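PDB 3LET: protein adenylyltransferase VopS from Vibrio parahaemolyticus, which transfers AMP from ATP to a specific threonine of the host Rho GTPases RhoA, Rac and Cdc42, blocking their signalling to downstream effectors and inhibiting actin assembly. Local coordinates for residues H266-A269 and G270-Y274; G282-G285 and R286-A290. All blocks are in the same frame, centred on the assembly; numbering follows the deposited sequence.

Interaction 1. Residues H266-A269 and G270-Y274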
loop_
_atom_site.group_PDB
_atom_site.type_symbol
_atom_site.label_atom_id
_atom_site.label_comp_id
_atom_site.label_asym_id
_atom_site.label_seq_id
_atom_site.Cartn_x
_atom_site.Cartn_y
_atom_site.Cartn_z
ATOM N N HIS A 266 -11.468 -13.128 -1.880
ATOM C CA HIS A 266 -10.185 -12.641 -2.389
ATOM C C HIS A 266 -10.023 -11.156 -2.104
ATOM O O HIS A 266 -8.924 -10.695 -1.831
ATOM C CB HIS A 266 -10.062 -12.885 -3.892
ATOM C CG HIS A 266 -9.823 -14.319 -4.242
ATOM N ND1 HIS A 266 -8.566 -14.881 -4.219
ATOM C CD2 HIS A 266 -10.676 -15.309 -4.601
ATOM C CE1 HIS A 266 -8.651 -16.157 -4.561
ATOM N NE2 HIS A 266 -9.918 -16.443 -4.802
ATOM N N LEU A 267 -11.114 -10.401 -2.165
ATOM C CA LEU A 267 -11.022 -8.983 -1.812
ATOM C C LEU A 267 -10.759 -8.776 -0.329
ATOM O O LEU A 267 -9.935 -7.957 0.056
ATOM C CB LEU A 267 -12.293 -8.245 -2.245
ATOM C CG LEU A 267 -12.437 -8.192 -3.784
ATOM C CD1 LEU A 267 -13.794 -7.556 -4.094
ATOM C CD2 LEU A 267 -11.288 -7.388 -4.448
ATOM N N PHE A 268 -11.471 -9.518 0.499
ATOM C CA PHE A 268 -11.280 -9.478 1.955
ATOM C C PHE A 268 -9.825 -9.817 2.300
ATOM O O PHE A 268 -9.173 -9.121 3.086
ATOM C CB PHE A 268 -12.246 -10.501 2.603
ATOM C CG PHE A 268 -12.052 -10.671 4.092
ATOM C CD1 PHE A 268 -12.876 -9.995 5.001
ATOM C CD2 PHE A 268 -11.059 -11.523 4.577
ATOM C CE1 PHE A 268 -12.709 -10.133 6.333
ATOM C CE2 PHE A 268 -10.890 -11.679 5.930
ATOM C CZ PHE A 268 -11.707 -10.970 6.822
ATOM N N ALA A 269 -9.309 -10.899 1.720
ATOM C CA ALA A 269 -7.941 -11.338 1.997
ATOM C C ALA A 269 -6.940 -10.271 1.567
ATOM O O ALA A 269 -5.948 -10.009 2.253
ATOM C CB ALA A 269 -7.633 -12.671 1.233
ATOM N N GLY A 270 -7.166 -9.703 0.393
ATOM C CA GLY A 270 -6.241 -8.725 -0.156
ATOM C C GLY A 270 -6.161 -7.457 0.657
ATOM O O GLY A 270 -5.069 -6.921 0.909
ATOM N N VAL A 271 -7.309 -6.916 1.037
ATOM C CA VAL A 271 -7.309 -5.667 1.796
ATOM C C VAL A 271 -6.648 -5.860 3.156
ATOM O O VAL A 271 -5.808 -5.079 3.568
ATOM C CB VAL A 271 -8.745 -5.151 2.061
ATOM C CG1 VAL A 271 -8.688 -3.906 2.982
ATOM C CG2 VAL A 271 -9.418 -4.834 0.751
ATOM N N ILE A 272 -7.043 -6.905 3.876
ATOM C CA ILE A 272 -6.602 -7.021 5.248
ATOM C C ILE A 272 -5.203 -7.615 5.259
ATOM O O ILE A 272 -4.338 -7.183 6.030
ATOM C CB ILE A 272 -7.569 -7.875 6.102
ATOM C CG1 ILE A 272 -8.919 -7.150 6.240
ATOM C CG2 ILE A 272 -6.992 -8.113 7.495
ATOM C CD1 ILE A 272 -10.063 -8.097 6.707
ATOM N N GLY A 273 -4.976 -8.559 4.362
ATOM C CA GLY A 273 -3.721 -9.305 4.315
ATOM C C GLY A 273 -2.531 -8.463 3.866
ATOM O O GLY A 273 -1.398 -8.706 4.272
ATOM N N TYR A 274 -2.776 -7.513 2.983
ATOM C CA TYR A 274 -1.700 -6.632 2.509
ATOM C C TYR A 274 -1.681 -5.332 3.313
ATOM O O TYR A 274 -0.762 -4.530 3.153
ATOM C CB TYR A 274 -1.920 -6.293 1.038
ATOM C CG TYR A 274 -1.551 -7.381 0.054
ATOM C CD1 TYR A 274 -0.300 -8.032 0.141
ATOM C CD2 TYR A 274 -2.403 -7.707 -1.002
ATOM C CE1 TYR A 274 0.068 -8.981 -0.771
ATOM C CE2 TYR A 274 -2.051 -8.671 -1.918
ATOM C CZ TYR A 274 -0.805 -9.304 -1.791
ATOM O OH TYR A 274 -0.423 -10.259 -2.675
#

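Interaction 2. Residues G282-G285 and R286-A290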
loop_
_atom_site.group_PDB
_atom_site.type_symbol
_atom_site.label_atom_id
_atom_site.label_comp_id
_atom_site.label_asym_id
_atom_site.label_seq_id
_atom_site.Cartn_x
_atom_site.Cartn_y
_atom_site.Cartn_z
ATOM N N GLY A 282 -10.148 -3.706 8.327
ATOM C CA GLY A 282 -11.159 -4.702 8.653
ATOM C C GLY A 282 -12.515 -4.258 8.104
ATOM O O GLY A 282 -13.244 -5.040 7.463
ATOM N N ARG A 283 -12.838 -2.979 8.296
ATOM C CA ARG A 283 -14.109 -2.444 7.798
ATOM C C ARG A 283 -14.156 -2.524 6.284
ATOM O O ARG A 283 -15.179 -2.893 5.723
ATOM C CB ARG A 283 -14.262 -0.962 8.178
ATOM C CG ARG A 283 -14.731 -0.778 9.594
ATOM C CD ARG A 283 -14.722 0.694 9.957
ATOM N NE ARG A 283 -15.235 0.859 11.305
ATOM C CZ ARG A 283 -16.270 1.621 11.629
ATOM N NH1 ARG A 283 -16.893 2.328 10.698
ATOM N NH2 ARG A 283 -16.657 1.693 12.897
ATOM N N MET A 284 -13.068 -2.159 5.612
ATOM C CA MET A 284 -13.067 -2.215 4.150
ATOM C C MET A 284 -13.185 -3.639 3.646
ATOM O O MET A 284 -13.919 -3.904 2.679
ATOM C CB MET A 284 -11.800 -1.605 3.545
ATOM C CG MET A 284 -11.895 -0.095 3.316
ATOM S SD MET A 284 -13.212 0.340 2.136
ATOM C CE MET A 284 -12.471 0.011 0.528
ATOM N N GLY A 285 -12.403 -4.538 4.239
ATOM C CA GLY A 285 -12.382 -5.932 3.791
ATOM C C GLY A 285 -13.755 -6.576 3.905
ATOM O O GLY A 285 -14.235 -7.265 2.983
ATOM N N ARG A 286 -14.409 -6.349 5.031
ATOM C CA ARG A 286 -15.789 -6.853 5.217
ATOM C C ARG A 286 -16.787 -6.173 4.301
ATOM O O ARG A 286 -17.681 -6.815 3.776
ATOM C CB ARG A 286 -16.212 -6.678 6.677
ATOM C CG ARG A 286 -15.344 -7.516 7.596
ATOM C CD ARG A 286 -15.970 -7.772 8.972
ATOM N NE ARG A 286 -15.033 -8.580 9.767
ATOM C CZ ARG A 286 -14.045 -8.062 10.476
ATOM N NH1 ARG A 286 -13.905 -6.743 10.537
ATOM N NH2 ARG A 286 -13.204 -8.851 11.132
ATOM N N MET A 287 -16.641 -4.868 4.093
ATOM C CA MET A 287 -17.547 -4.190 3.170
ATOM C C MET A 287 -17.344 -4.747 1.754
ATOM O O MET A 287 -18.322 -5.009 1.044
ATOM C CB MET A 287 -17.328 -2.670 3.232
ATOM C CG MET A 287 -18.052 -1.868 2.156
ATOM S SD MET A 287 -19.852 -1.852 2.454
ATOM C CE MET A 287 -19.948 -0.648 3.800
ATOM N N LEU A 288 -16.095 -4.935 1.298
ATOM C CA LEU A 288 -15.920 -5.487 -0.073
ATOM C C LEU A 288 -16.425 -6.932 -0.197
ATOM O O LEU A 288 -16.957 -7.322 -1.235
ATOM C CB LEU A 288 -14.459 -5.425 -0.567
ATOM C CG LEU A 288 -13.929 -3.991 -0.701
ATOM C CD1 LEU A 288 -12.497 -4.044 -1.232
ATOM C CD2 LEU A 288 -14.769 -3.146 -1.625
ATOM N N TYR A 289 -16.251 -7.724 0.853
ATOM C CA TYR A 289 -16.749 -9.100 0.846
ATOM C C TYR A 289 -18.265 -9.060 0.660
ATOM O O TYR A 289 -18.805 -9.783 -0.192
ATOM C CB TYR A 289 -16.419 -9.792 2.177
ATOM C CG TYR A 289 -17.052 -11.179 2.299
ATOM C CD1 TYR A 289 -16.482 -12.282 1.648
ATOM C CD2 TYR A 289 -18.205 -11.373 3.066
ATOM C CE1 TYR A 289 -17.035 -13.558 1.758
ATOM C CE2 TYR A 289 -18.792 -12.670 3.177
ATOM C CZ TYR A 289 -18.198 -13.739 2.528
ATOM O OH TYR A 289 -18.784 -14.992 2.629
ATOM N N ALA A 290 -18.942 -8.238 1.473
ATOM C CA ALA A 290 -20.408 -8.126 1.415
ATOM C C ALA A 290 -20.880 -7.620 0.063
ATOM O O ALA A 290 -21.850 -8.123 -0.478
ATOM C CB ALA A 290 -20.944 -7.211 2.515
#

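Interaction 1. Residues H266-A269 and G270-Y274
His266 begins the contact through its backbone: its carbonyl O accepts the N-H of Gly270 at 3.0 Å, one turn further along the same helix. One step on, Leu267 O receives Val271 N at 3.0 Å and also has a carbon neighbour, for Val271 CG2 lies 3.2 Å from this oxygen. The valine torsion accounts for it: CG1 stands anti to the backbone N, leaving CG2 beside that N and therefore close to the oxygen that this N-H bonds.

Phe268 supplies the main side-chain contact, again over an i to i+4 spacing. In the backbone, Ile272 N donates to Phe268 O at 3.2 Å; in the side chains, the CD1 methyl of Ile272 sits over one face of the phenyl ring, 3.5 Å from its centroid and 22° off the ring normal, a CH-pi contact. The methyl is shifted toward the rim, where CZ of Phe268 is its nearest ring atom at 3.3 Å, a close carbon-carbon approach. With Ile272 CG1 beside its own backbone N and chi2 extended (163°), the ethyl arm reaches back toward the start of the helix and the ring.

Ala269 closes the series. Its O takes the N-H of Gly273 at 2.7 Å, short but bent, with an N-H...O angle of 137°.

The four consecutive i to i+4 bonds place the residues on helix 260-274 of the Fic fold. Leu267 packs on Ile249 and Leu253 of helix 238-255, Phe268 and Ala269 meet Leu310 of helix 304-311, and Tyr274 faces helix 113-139 through Ala134 and Ile138.

Interaction 2. Residues G282-G285 and R286-A290
Met284 O and Leu288 N form the shortest polar bond here, 2.8 Å long with an N-H...O angle of 165°. The same oxygen lies 3.4 Å from Leu288 CG: with CG beside its backbone N (chi1 -63°), the leucine is turned toward the carbonyl that its N-H bonds. Farther out the two side chains meet only loosely, Met284 CE and Leu288 CD1 being 4.4 Å apart.

Gly282 O is approached by several atoms of Arg286. The backbone N of Arg286 donates to it at 3.0 Å, while the methylene CG comes to 3.2 Å from that oxygen. From CG the arginine runs extended to NE, and Gly282 O sits obliquely to the guanidinium, 3.6 Å from NH1; the NH2 of Arg286 makes a salt bridge with Glu307 of helix 304-311.

Gly282, Arg283 and Arg286 belong to the sequence GNGRMGR, the end of the Fic signature. By similarity both Gly282 and Arg286 bind ATP; the turn joining them would set the spacing of these two residues.

Arg283 O accepts Met287 N at 2.9 Å, yet the two side chains part: the guanidinium of Arg283 pairs with Asp186, and Met287, bent at its second and third torsions, reaches Leu217 of helix 207-217. Gly285 O takes Tyr289 N at 3.0 Å, the last i to i+4 bond between the segments. Beyond that bond the phenol swings off the helix, its OH hydrogen-bonded to Asn300 O and its ring meeting that of Trp175 at about 60°.

Overall arrangement
Interactions 1 and 2 come in series along the chain, the first on helix 260-274 and the second on the next helix, 281-295. Their centres are about 9 Å apart, and the two helices touch directly: Val271 CG2 lies 3.7 Å from Leu288 CD1, and Phe268 CE1 is 3.9 Å from Arg286 CG. This apolar seam joins the helix that precedes the Fic signature to the helix that carries its second half. Phe268 touches Arg286, and the side chain of Val271 lies about 4 Å from that of Asn281, both Arg286 and Asn281 being ATP-binding by similarity; interaction 1 thus probably packs beside the nucleotide site.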